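PDB 2HCF: hydrolase, haloacid dehalogenase-like family from Chlorobaculum tepidum, which probably acts as a magnesium-dependent hydrolase of the haloacid dehalogenase-like family, its substrate not being established. Local coordinates for residues A[15-29]-A[79-93]. Sequence-based numbering, arbitrary orientation.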
ATOM      1  N   LEU A  15      -4.317  -6.727  -0.968  1.00 17.63           N
ATOM      2  CA  LEU A  15      -5.752  -6.706  -1.359  1.00 17.02           C
ATOM      3  C   LEU A  15      -5.984  -7.140  -2.791  1.00 17.43           C
ATOM      4  O   LEU A  15      -7.005  -7.736  -3.115  1.00 16.47           O
ATOM      5  CB  LEU A  15      -6.314  -5.306  -1.175  1.00 17.02           C
ATOM      6  CG  LEU A  15      -6.225  -4.704   0.233  1.00 18.38           C
ATOM      7  CD1 LEU A  15      -6.707  -3.235   0.194  1.00 17.76           C
ATOM      8  CD2 LEU A  15      -7.072  -5.520   1.188  1.00 19.46           C
ATOM      9  N   LEU A  16      -5.067  -6.777  -3.665  1.00 17.29           N
ATOM     10  CA  LEU A  16      -5.240  -7.034  -5.083  1.00 17.48           C
ATOM     11  C   LEU A  16      -3.894  -7.042  -5.772  1.00 17.47           C
ATOM     12  O   LEU A  16      -2.859  -6.711  -5.146  1.00 16.37           O
ATOM     13  CB  LEU A  16      -6.164  -5.982  -5.707  1.00 17.64           C
ATOM     14  CG  LEU A  16      -5.766  -4.483  -5.567  1.00 18.26           C
ATOM     15  CD1 LEU A  16      -4.702  -4.045  -6.581  1.00 19.49           C
ATOM     16  CD2 LEU A  16      -7.036  -3.616  -5.768  1.00 18.91           C
ATOM     17  N   LYS A  17      -3.933  -7.462  -7.041  1.00 18.46           N
ATOM     18  CA  LYS A  17      -2.813  -7.366  -7.973  1.00 19.17           C
ATOM     19  C   LYS A  17      -3.265  -6.734  -9.255  1.00 19.88           C
ATOM     20  O   LYS A  17      -4.449  -6.800  -9.611  1.00 20.60           O
ATOM     21  CB  LYS A  17      -2.228  -8.731  -8.294  1.00 19.47           C
ATOM     22  CG  LYS A  17      -1.510  -9.322  -7.092  1.00 19.38           C
ATOM     23  CD  LYS A  17      -0.910 -10.659  -7.389  1.00 18.96           C
ATOM     24  CE  LYS A  17      -0.252 -11.197  -6.109  1.00 18.41           C
ATOM     25  NZ  LYS A  17       0.341 -12.550  -6.273  1.00 17.47           N
ATOM     26  N   VAL A  18      -2.298  -6.101  -9.926  1.00 20.90           N
ATOM     27  CA  VAL A  18      -2.535  -5.429 -11.190  1.00 21.46           C
ATOM     28  C   VAL A  18      -1.725  -6.083 -12.274  1.00 22.04           C
ATOM     29  O   VAL A  18      -0.625  -6.557 -12.032  1.00 21.56           O
ATOM     30  CB  VAL A  18      -2.145  -3.942 -11.145  1.00 21.45           C
ATOM     31  CG1 VAL A  18      -2.719  -3.206 -12.401  1.00 23.15           C
ATOM     32  CG2 VAL A  18      -2.698  -3.294  -9.880  1.00 23.72           C
ATOM     33  N   GLU A  19      -2.273  -6.031 -13.480  1.00 23.21           N
ATOM     34  CA  GLU A  19      -1.645  -6.574 -14.668  1.00 24.25           C
ATOM     35  C   GLU A  19      -0.359  -5.779 -15.003  1.00 24.21           C
ATOM     36  O   GLU A  19      -0.175  -4.685 -14.506  1.00 22.28           O
ATOM     37  CB  GLU A  19      -2.721  -6.555 -15.767  1.00 25.17           C
ATOM     38  CG  GLU A  19      -2.364  -7.092 -17.051  1.00 29.59           C
ATOM     39  CD  GLU A  19      -1.989  -8.532 -17.032  1.00 32.43           C
ATOM     40  OE1 GLU A  19      -2.886  -9.398 -16.925  1.00 37.65           O
ATOM     41  OE2 GLU A  19      -0.790  -8.782 -17.197  1.00 34.19           O
ATOM     42  N   SER A  20       0.554  -6.384 -15.780  1.00 25.02           N
ATOM     43  CA  SER A  20       1.887  -5.794 -16.131  1.00 25.34           C
ATOM     44  C   SER A  20       1.860  -4.427 -16.849  1.00 25.34           C
ATOM     45  O   SER A  20       2.881  -3.735 -16.926  1.00 24.82           O
ATOM     46  CB  SER A  20       2.674  -6.773 -17.019  1.00 25.87           C
ATOM     47  OG  SER A  20       1.993  -6.973 -18.257  1.00 25.97           O
HETATM   48  N   MSE A  21       0.711  -4.066 -17.399  1.00 25.17           N
HETATM   49  CA  MSE A  21       0.473  -2.705 -17.883  1.00 25.80           C
HETATM   50  C   MSE A  21       0.847  -1.598 -16.873  1.00 26.01           C
HETATM   51  O   MSE A  21       1.241  -0.507 -17.271  1.00 25.86           O
HETATM   52  CB  MSE A  21      -0.994  -2.557 -18.317  1.00 25.29           C
HETATM   53  CG  MSE A  21      -2.022  -2.759 -17.211  1.00 25.04           C
HETATM   54 SE   MSE A  21      -2.412  -1.159 -16.149  0.75 21.99          SE
HETATM   55  CE  MSE A  21      -3.145  -0.063 -17.470  1.00 23.88           C
ATOM     56  N   ASN A  22       0.743  -1.870 -15.576  1.00 26.02           N
ATOM     57  CA  ASN A  22       1.102  -0.865 -14.566  1.00 25.70           C
ATOM     58  C   ASN A  22       2.536  -0.368 -14.773  1.00 24.86           C
ATOM     59  O   ASN A  22       2.800   0.833 -14.767  1.00 24.87           O
ATOM     60  CB  ASN A  22       0.919  -1.442 -13.151  1.00 25.12           C
ATOM     61  CG  ASN A  22       0.777  -0.357 -12.056  1.00 27.83           C
ATOM     62  OD1 ASN A  22       0.471  -0.679 -10.900  1.00 30.38           O
ATOM     63  ND2 ASN A  22       1.014   0.902 -12.402  1.00 27.09           N
ATOM     64  N   ARG A  23       3.452  -1.311 -14.979  1.00 24.56           N
ATOM     65  CA  ARG A  23       4.877  -0.993 -15.193  1.00 24.29           C
ATOM     66  C   ARG A  23       5.052  -0.190 -16.483  1.00 23.56           C
ATOM     67  O   ARG A  23       5.866   0.719 -16.557  1.00 22.42           O
ATOM     68  CB  ARG A  23       5.717  -2.293 -15.185  1.00 24.65           C
ATOM     69  CG  ARG A  23       7.040  -2.236 -15.924  1.00 25.25           C
ATOM     70  N   ARG A  24       4.242  -0.494 -17.476  1.00 22.28           N
ATOM     71  CA  ARG A  24       4.327   0.186 -18.749  1.00 23.33           C
ATOM     72  C   ARG A  24       3.704   1.578 -18.746  1.00 21.37           C
ATOM     73  O   ARG A  24       4.168   2.445 -19.456  1.00 19.68           O
ATOM     74  CB  ARG A  24       3.728  -0.688 -19.831  1.00 23.36           C
ATOM     75  CG  ARG A  24       4.511  -2.026 -19.962  1.00 26.35           C
ATOM     76  CD  ARG A  24       4.164  -2.795 -21.265  1.00 29.24           C
ATOM     77  NE  ARG A  24       2.709  -2.961 -21.415  1.00 33.43           N
ATOM     78  CZ  ARG A  24       1.996  -3.952 -20.880  1.00 34.81           C
ATOM     79  NH1 ARG A  24       2.584  -4.911 -20.166  1.00 36.99           N
ATOM     80  NH2 ARG A  24       0.681  -3.984 -21.064  1.00 35.38           N
ATOM     81  N   VAL A  25       2.649   1.776 -17.956  1.00 20.32           N
ATOM     82  CA  VAL A  25       2.098   3.104 -17.693  1.00 20.63           C
ATOM     83  C   VAL A  25       3.147   4.014 -17.071  1.00 20.39           C
ATOM     84  O   VAL A  25       3.312   5.157 -17.479  1.00 19.58           O
ATOM     85  CB  VAL A  25       0.860   3.014 -16.750  1.00 20.59           C
ATOM     86  CG1 VAL A  25       0.468   4.397 -16.198  1.00 22.78           C
ATOM     87  CG2 VAL A  25      -0.305   2.379 -17.455  1.00 21.57           C
ATOM     88  N   LEU A  26       3.867   3.520 -16.073  1.00 20.87           N
ATOM     89  CA  LEU A  26       4.921   4.330 -15.496  1.00 20.73           C
ATOM     90  C   LEU A  26       6.012   4.647 -16.516  1.00 19.84           C
ATOM     91  O   LEU A  26       6.435   5.799 -16.625  1.00 18.53           O
ATOM     92  CB  LEU A  26       5.538   3.682 -14.253  1.00 21.08           C
ATOM     93  CG  LEU A  26       6.584   4.570 -13.540  1.00 21.86           C
ATOM     94  CD1 LEU A  26       6.032   5.889 -13.026  1.00 22.48           C
ATOM     95  CD2 LEU A  26       7.208   3.810 -12.390  1.00 21.97           C
ATOM     96  N   ALA A  27       6.478   3.640 -17.249  1.00 19.27           N
ATOM     97  CA  ALA A  27       7.566   3.855 -18.202  1.00 19.40           C
ATOM     98  C   ALA A  27       7.175   4.904 -19.243  1.00 19.02           C
ATOM     99  O   ALA A  27       7.955   5.806 -19.543  1.00 18.84           O
ATOM    100  CB  ALA A  27       7.948   2.538 -18.876  1.00 19.30           C
ATOM    101  N   ASP A  28       5.962   4.787 -19.762  1.00 18.69           N
ATOM    102  CA  ASP A  28       5.412   5.757 -20.689  1.00 19.51           C
ATOM    103  C   ASP A  28       5.307   7.185 -20.140  1.00 19.13           C
ATOM    104  O   ASP A  28       5.476   8.151 -20.892  1.00 19.22           O
ATOM    105  CB  ASP A  28       4.031   5.291 -21.194  1.00 20.28           C
ATOM    106  CG  ASP A  28       4.132   4.218 -22.266  1.00 22.90           C
ATOM    107  OD1 ASP A  28       5.263   3.965 -22.748  1.00 26.70           O
ATOM    108  OD2 ASP A  28       3.094   3.626 -22.642  1.00 25.16           O
ATOM    109  N   ALA A  29       5.004   7.322 -18.847  1.00 18.22           N
ATOM    110  CA  ALA A  29       4.877   8.632 -18.235  1.00 17.48           C
ATOM    111  C   ALA A  29       6.247   9.273 -18.079  1.00 17.70           C
ATOM    112  O   ALA A  29       6.426  10.471 -18.358  1.00 18.35           O
ATOM    113  CB  ALA A  29       4.173   8.527 -16.898  1.00 17.29           C
ATOM    114  N   TYR A  79       1.683  10.004 -14.798  1.00 19.31           N
ATOM    115  CA  TYR A  79       1.502   8.593 -14.419  1.00 19.42           C
ATOM    116  C   TYR A  79       0.053   8.318 -13.961  1.00 19.10           C
ATOM    117  O   TYR A  79      -0.607   7.399 -14.446  1.00 17.35           O
ATOM    118  CB  TYR A  79       2.510   8.209 -13.314  1.00 20.66           C
ATOM    119  CG  TYR A  79       2.135   6.914 -12.622  1.00 21.89           C
ATOM    120  CD1 TYR A  79       2.231   5.711 -13.282  1.00 24.28           C
ATOM    121  CD2 TYR A  79       1.632   6.918 -11.329  1.00 24.42           C
ATOM    122  CE1 TYR A  79       1.850   4.520 -12.674  1.00 24.17           C
ATOM    123  CE2 TYR A  79       1.254   5.740 -10.707  1.00 24.33           C
ATOM    124  CZ  TYR A  79       1.361   4.544 -11.392  1.00 22.93           C
ATOM    125  OH  TYR A  79       0.987   3.367 -10.803  1.00 22.36           O
ATOM    126  N   ILE A  80      -0.440   9.154 -13.050  1.00 18.99           N
ATOM    127  CA  ILE A  80      -1.784   8.982 -12.508  1.00 19.22           C
ATOM    128  C   ILE A  80      -2.832   9.067 -13.616  1.00 19.69           C
ATOM    129  O   ILE A  80      -3.732   8.221 -13.704  1.00 20.37           O
ATOM    130  CB  ILE A  80      -2.078  10.037 -11.390  1.00 18.89           C
ATOM    131  CG1 ILE A  80      -1.213   9.749 -10.168  1.00 18.68           C
ATOM    132  CG2 ILE A  80      -3.543  10.054 -11.034  1.00 19.20           C
ATOM    133  CD1 ILE A  80      -1.101  10.883  -9.174  1.00 18.46           C
ATOM    134  N   ALA A  81      -2.727  10.099 -14.446  1.00 19.77           N
ATOM    135  CA  ALA A  81      -3.687  10.317 -15.512  1.00 19.30           C
ATOM    136  C   ALA A  81      -3.660   9.164 -16.507  1.00 19.88           C
ATOM    137  O   ALA A  81      -4.709   8.653 -16.922  1.00 17.94           O
ATOM    138  CB  ALA A  81      -3.387  11.623 -16.224  1.00 20.19           C
ATOM    139  N   LEU A  82      -2.455   8.715 -16.852  1.00 19.90           N
ATOM    140  CA  LEU A  82      -2.314   7.597 -17.801  1.00 21.48           C
ATOM    141  C   LEU A  82      -2.864   6.293 -17.221  1.00 20.52           C
ATOM    142  O   LEU A  82      -3.518   5.526 -17.935  1.00 20.31           O
ATOM    143  CB  LEU A  82      -0.852   7.421 -18.162  1.00 21.13           C
ATOM    144  CG  LEU A  82      -0.522   7.032 -19.589  1.00 24.73           C
ATOM    145  CD1 LEU A  82      -1.315   7.857 -20.617  1.00 25.65           C
ATOM    146  CD2 LEU A  82       0.993   7.203 -19.765  1.00 24.24           C
ATOM    147  N   PHE A  83      -2.626   6.065 -15.929  1.00 20.59           N
ATOM    148  CA  PHE A  83      -3.135   4.877 -15.258  1.00 20.41           C
ATOM    149  C   PHE A  83      -4.664   4.893 -15.306  1.00 21.58           C
ATOM    150  O   PHE A  83      -5.288   3.900 -15.690  1.00 21.66           O
ATOM    151  CB  PHE A  83      -2.594   4.757 -13.821  1.00 21.14           C
ATOM    152  CG  PHE A  83      -2.959   3.455 -13.173  1.00 19.60           C
ATOM    153  CD1 PHE A  83      -2.352   2.280 -13.582  1.00 20.75           C
ATOM    154  CD2 PHE A  83      -4.017   3.386 -12.267  1.00 20.86           C
ATOM    155  CE1 PHE A  83      -2.727   1.054 -13.025  1.00 22.78           C
ATOM    156  CE2 PHE A  83      -4.423   2.155 -11.724  1.00 22.44           C
ATOM    157  CZ  PHE A  83      -3.780   0.998 -12.102  1.00 23.11           C
ATOM    158  N   ARG A  84      -5.255   6.043 -14.988  1.00 22.51           N
ATOM    159  CA  ARG A  84      -6.711   6.167 -14.956  1.00 24.59           C
ATOM    160  C   ARG A  84      -7.306   6.003 -16.338  1.00 25.52           C
ATOM    161  O   ARG A  84      -8.432   5.523 -16.485  1.00 25.43           O
ATOM    162  CB  ARG A  84      -7.135   7.497 -14.283  1.00 24.89           C
ATOM    163  CG  ARG A  84      -6.799   7.501 -12.741  1.00 25.72           C
ATOM    164  CD  ARG A  84      -7.390   8.665 -11.888  1.00 26.43           C
ATOM    165  N   GLU A  85      -6.544   6.381 -17.357  1.00 26.14           N
ATOM    166  CA  GLU A  85      -6.979   6.276 -18.732  1.00 27.38           C
ATOM    167  C   GLU A  85      -6.955   4.837 -19.231  1.00 26.44           C
ATOM    168  O   GLU A  85      -7.854   4.409 -19.926  1.00 26.25           O
ATOM    169  CB  GLU A  85      -6.044   7.107 -19.612  1.00 27.33           C
ATOM    170  CG  GLU A  85      -6.595   7.428 -20.971  1.00 29.99           C
ATOM    171  CD  GLU A  85      -5.506   7.768 -21.986  1.00 31.78           C
ATOM    172  OE1 GLU A  85      -4.550   8.530 -21.653  1.00 37.71           O
ATOM    173  OE2 GLU A  85      -5.620   7.264 -23.135  1.00 38.48           O
ATOM    174  N   ARG A  86      -5.906   4.095 -18.907  1.00 25.58           N
ATOM    175  CA  ARG A  86      -5.694   2.794 -19.542  1.00 25.52           C
ATOM    176  C   ARG A  86      -6.214   1.601 -18.741  1.00 25.01           C
ATOM    177  O   ARG A  86      -6.616   0.607 -19.328  1.00 23.88           O
ATOM    178  CB  ARG A  86      -4.210   2.562 -19.816  1.00 24.93           C
ATOM    179  CG  ARG A  86      -3.584   3.522 -20.781  1.00 26.71           C
ATOM    180  CD  ARG A  86      -2.147   3.116 -20.958  1.00 31.35           C
ATOM    181  NE  ARG A  86      -1.395   4.037 -21.798  1.00 33.41           N
ATOM    182  CZ  ARG A  86      -0.074   3.978 -21.968  1.00 33.68           C
ATOM    183  NH1 ARG A  86       0.652   3.056 -21.353  1.00 32.56           N
ATOM    184  NH2 ARG A  86       0.515   4.862 -22.763  1.00 35.66           N
ATOM    185  N   ALA A  87      -6.127   1.665 -17.415  1.00 24.90           N
ATOM    186  CA  ALA A  87      -6.521   0.539 -16.574  1.00 25.08           C
ATOM    187  C   ALA A  87      -8.008   0.186 -16.751  1.00 24.76           C
ATOM    188  O   ALA A  87      -8.843   1.071 -16.865  1.00 25.88           O
ATOM    189  CB  ALA A  87      -6.228   0.842 -15.130  1.00 24.80           C
ATOM    190  N   ARG A  88      -8.320  -1.107 -16.786  1.00 24.69           N
ATOM    191  CA  ARG A  88      -9.692  -1.606 -16.826  1.00 24.50           C
ATOM    192  C   ARG A  88      -9.863  -2.644 -15.723  1.00 23.51           C
ATOM    193  O   ARG A  88      -8.878  -3.166 -15.183  1.00 21.63           O
ATOM    194  CB  ARG A  88     -10.007  -2.278 -18.169  1.00 25.47           C
ATOM    195  CG  ARG A  88      -9.802  -1.415 -19.436  1.00 28.29           C
ATOM    196  CD  ARG A  88     -10.831  -0.294 -19.552  1.00 31.77           C
ATOM    197  NE  ARG A  88     -10.673   0.498 -20.783  1.00 33.75           N
ATOM    198  CZ  ARG A  88     -10.127   1.721 -20.871  1.00 36.82           C
ATOM    199  NH1 ARG A  88      -9.650   2.349 -19.799  1.00 37.96           N
ATOM    200  NH2 ARG A  88     -10.049   2.326 -22.060  1.00 36.57           N
ATOM    201  N   ARG A  89     -11.119  -2.967 -15.411  1.00 22.78           N
ATOM    202  CA  ARG A  89     -11.441  -3.937 -14.355  1.00 22.62           C
ATOM    203  C   ARG A  89     -10.675  -5.233 -14.555  1.00 22.35           C
ATOM    204  O   ARG A  89     -10.175  -5.822 -13.618  1.00 21.70           O
ATOM    205  CB  ARG A  89     -12.942  -4.228 -14.364  1.00 22.95           C
ATOM    206  CG  ARG A  89     -13.377  -5.340 -13.411  1.00 24.41           C
ATOM    207  CD  ARG A  89     -13.009  -5.030 -11.962  1.00 25.01           C
ATOM    208  NE  ARG A  89     -13.378  -6.106 -11.043  1.00 25.17           N
ATOM    209  CZ  ARG A  89     -12.567  -7.087 -10.640  1.00 24.18           C
ATOM    210  NH1 ARG A  89     -11.318  -7.170 -11.073  1.00 24.09           N
ATOM    211  NH2 ARG A  89     -13.018  -8.017  -9.810  1.00 23.73           N
ATOM    212  N   GLU A  90     -10.537  -5.631 -15.812  1.00 22.48           N
ATOM    213  CA  GLU A  90      -9.853  -6.882 -16.166  1.00 23.06           C
ATOM    214  C   GLU A  90      -8.358  -6.896 -15.859  1.00 22.04           C
ATOM    215  O   GLU A  90      -7.718  -7.963 -15.897  1.00 21.96           O
ATOM    216  CB  GLU A  90     -10.067  -7.173 -17.643  1.00 23.52           C
ATOM    217  CG  GLU A  90     -11.524  -7.517 -17.993  1.00 26.64           C
ATOM    218  CD  GLU A  90     -12.483  -6.313 -18.054  1.00 29.84           C
ATOM    219  OE1 GLU A  90     -12.024  -5.157 -18.197  1.00 30.73           O
ATOM    220  OE2 GLU A  90     -13.720  -6.533 -17.946  1.00 34.58           O
ATOM    221  N   ASP A  91      -7.794  -5.724 -15.593  1.00 20.97           N
ATOM    222  CA  ASP A  91      -6.400  -5.595 -15.163  1.00 20.06           C
ATOM    223  C   ASP A  91      -6.204  -5.865 -13.665  1.00 19.29           C
ATOM    224  O   ASP A  91      -5.078  -6.051 -13.231  1.00 19.15           O
ATOM    225  CB  ASP A  91      -5.862  -4.194 -15.511  1.00 20.36           C
ATOM    226  CG  ASP A  91      -5.815  -3.937 -17.013  1.00 20.45           C
ATOM    227  OD1 ASP A  91      -5.448  -4.866 -17.770  1.00 23.84           O
ATOM    228  OD2 ASP A  91      -6.125  -2.806 -17.446  1.00 20.67           O
ATOM    229  N   ILE A  92      -7.295  -5.895 -12.887  1.00 18.99           N
ATOM    230  CA  ILE A  92      -7.220  -6.014 -11.424  1.00 19.05           C
ATOM    231  C   ILE A  92      -7.726  -7.394 -11.011  1.00 19.79           C
ATOM    232  O   ILE A  92      -8.782  -7.856 -11.450  1.00 18.97           O
ATOM    233  CB  ILE A  92      -8.069  -4.885 -10.670  1.00 18.59           C
ATOM    234  CG1 ILE A  92      -7.736  -3.476 -11.181  1.00 18.88           C
ATOM    235  CG2 ILE A  92      -7.873  -4.944  -9.160  1.00 18.93           C
ATOM    236  CD1 ILE A  92      -6.287  -3.022 -11.000  1.00 17.55           C
ATOM    237  N   THR A  93      -6.975  -8.049 -10.156  1.00 18.87           N
ATOM    238  CA  THR A  93      -7.354  -9.314  -9.580  1.00 19.59           C
ATOM    239  C   THR A  93      -7.481  -9.106  -8.075  1.00 19.69           C
ATOM    240  O   THR A  93      -6.507  -8.809  -7.426  1.00 18.16           O
ATOM    241  CB  THR A  93      -6.231 -10.328  -9.843  1.00 19.57           C
ATOM    242  OG1 THR A  93      -6.168 -10.567 -11.251  1.00 20.71           O
ATOM    243  CG2 THR A  93      -6.448 -11.639  -9.094  1.00 19.67           C
TER
HETATM  244  O   HOH W   1      -4.589  -8.593 -12.374  1.00 23.62           O
HETATM  245  O   HOH W   2      -0.018   0.152 -20.434  1.00 36.14           O
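Tyr79 enters a hole on helix 21-29 lined by Asn22, Val25, Leu26 and Ala29, and Val25 in turn sits among Tyr79, Leu82, Phe83 and Arg86: reciprocal knobs-into-holes packing between helical segments 21-29 and 79-86, whose axes approach to 8.9 Å at their closest. With Val25 CG1 anti to its own nitrogen (chi1 167°), that methyl falls among Tyr79, Leu82 and Phe83, 3.7 Å from Tyr79 CD1, while CG2 faces Arg86 CD. At the far end of the ring, Asn22 ND2 donates to Tyr79 OH (2.9 Å, 164° at the hydrogen), with amide and ring nearly coplanar, while Asn22 OD1 accepts a hydrogen bond from Lys127 NZ. Arg86 reaches back alongside Val25, its chain extended, and NH1 and NH2 both grip Asp28 OD2 end-on in a salt bridge, OD2 lying 2.8 Å from NH1. A leucine in place of Arg86 would probably leave the Asp28 carboxylate without its charged partner. Selenomethionine Met21 brings SE to 3.8 Å from Phe83 CE1, an oblique Met-aromatic contact. Beyond, strands 16-18 and 92-94 form the two-stranded antiparallel connection between the helical cap and the HAD core, with Lys17 and Thr93 exchanging backbone bonds and Val18 touching Asp12 of the magnesium site. Apolar interlocking thus sets how the helices fit, whereas one nearly straight amide bond holds the tyrosine hydroxyl and a charge pair flanks the interlock.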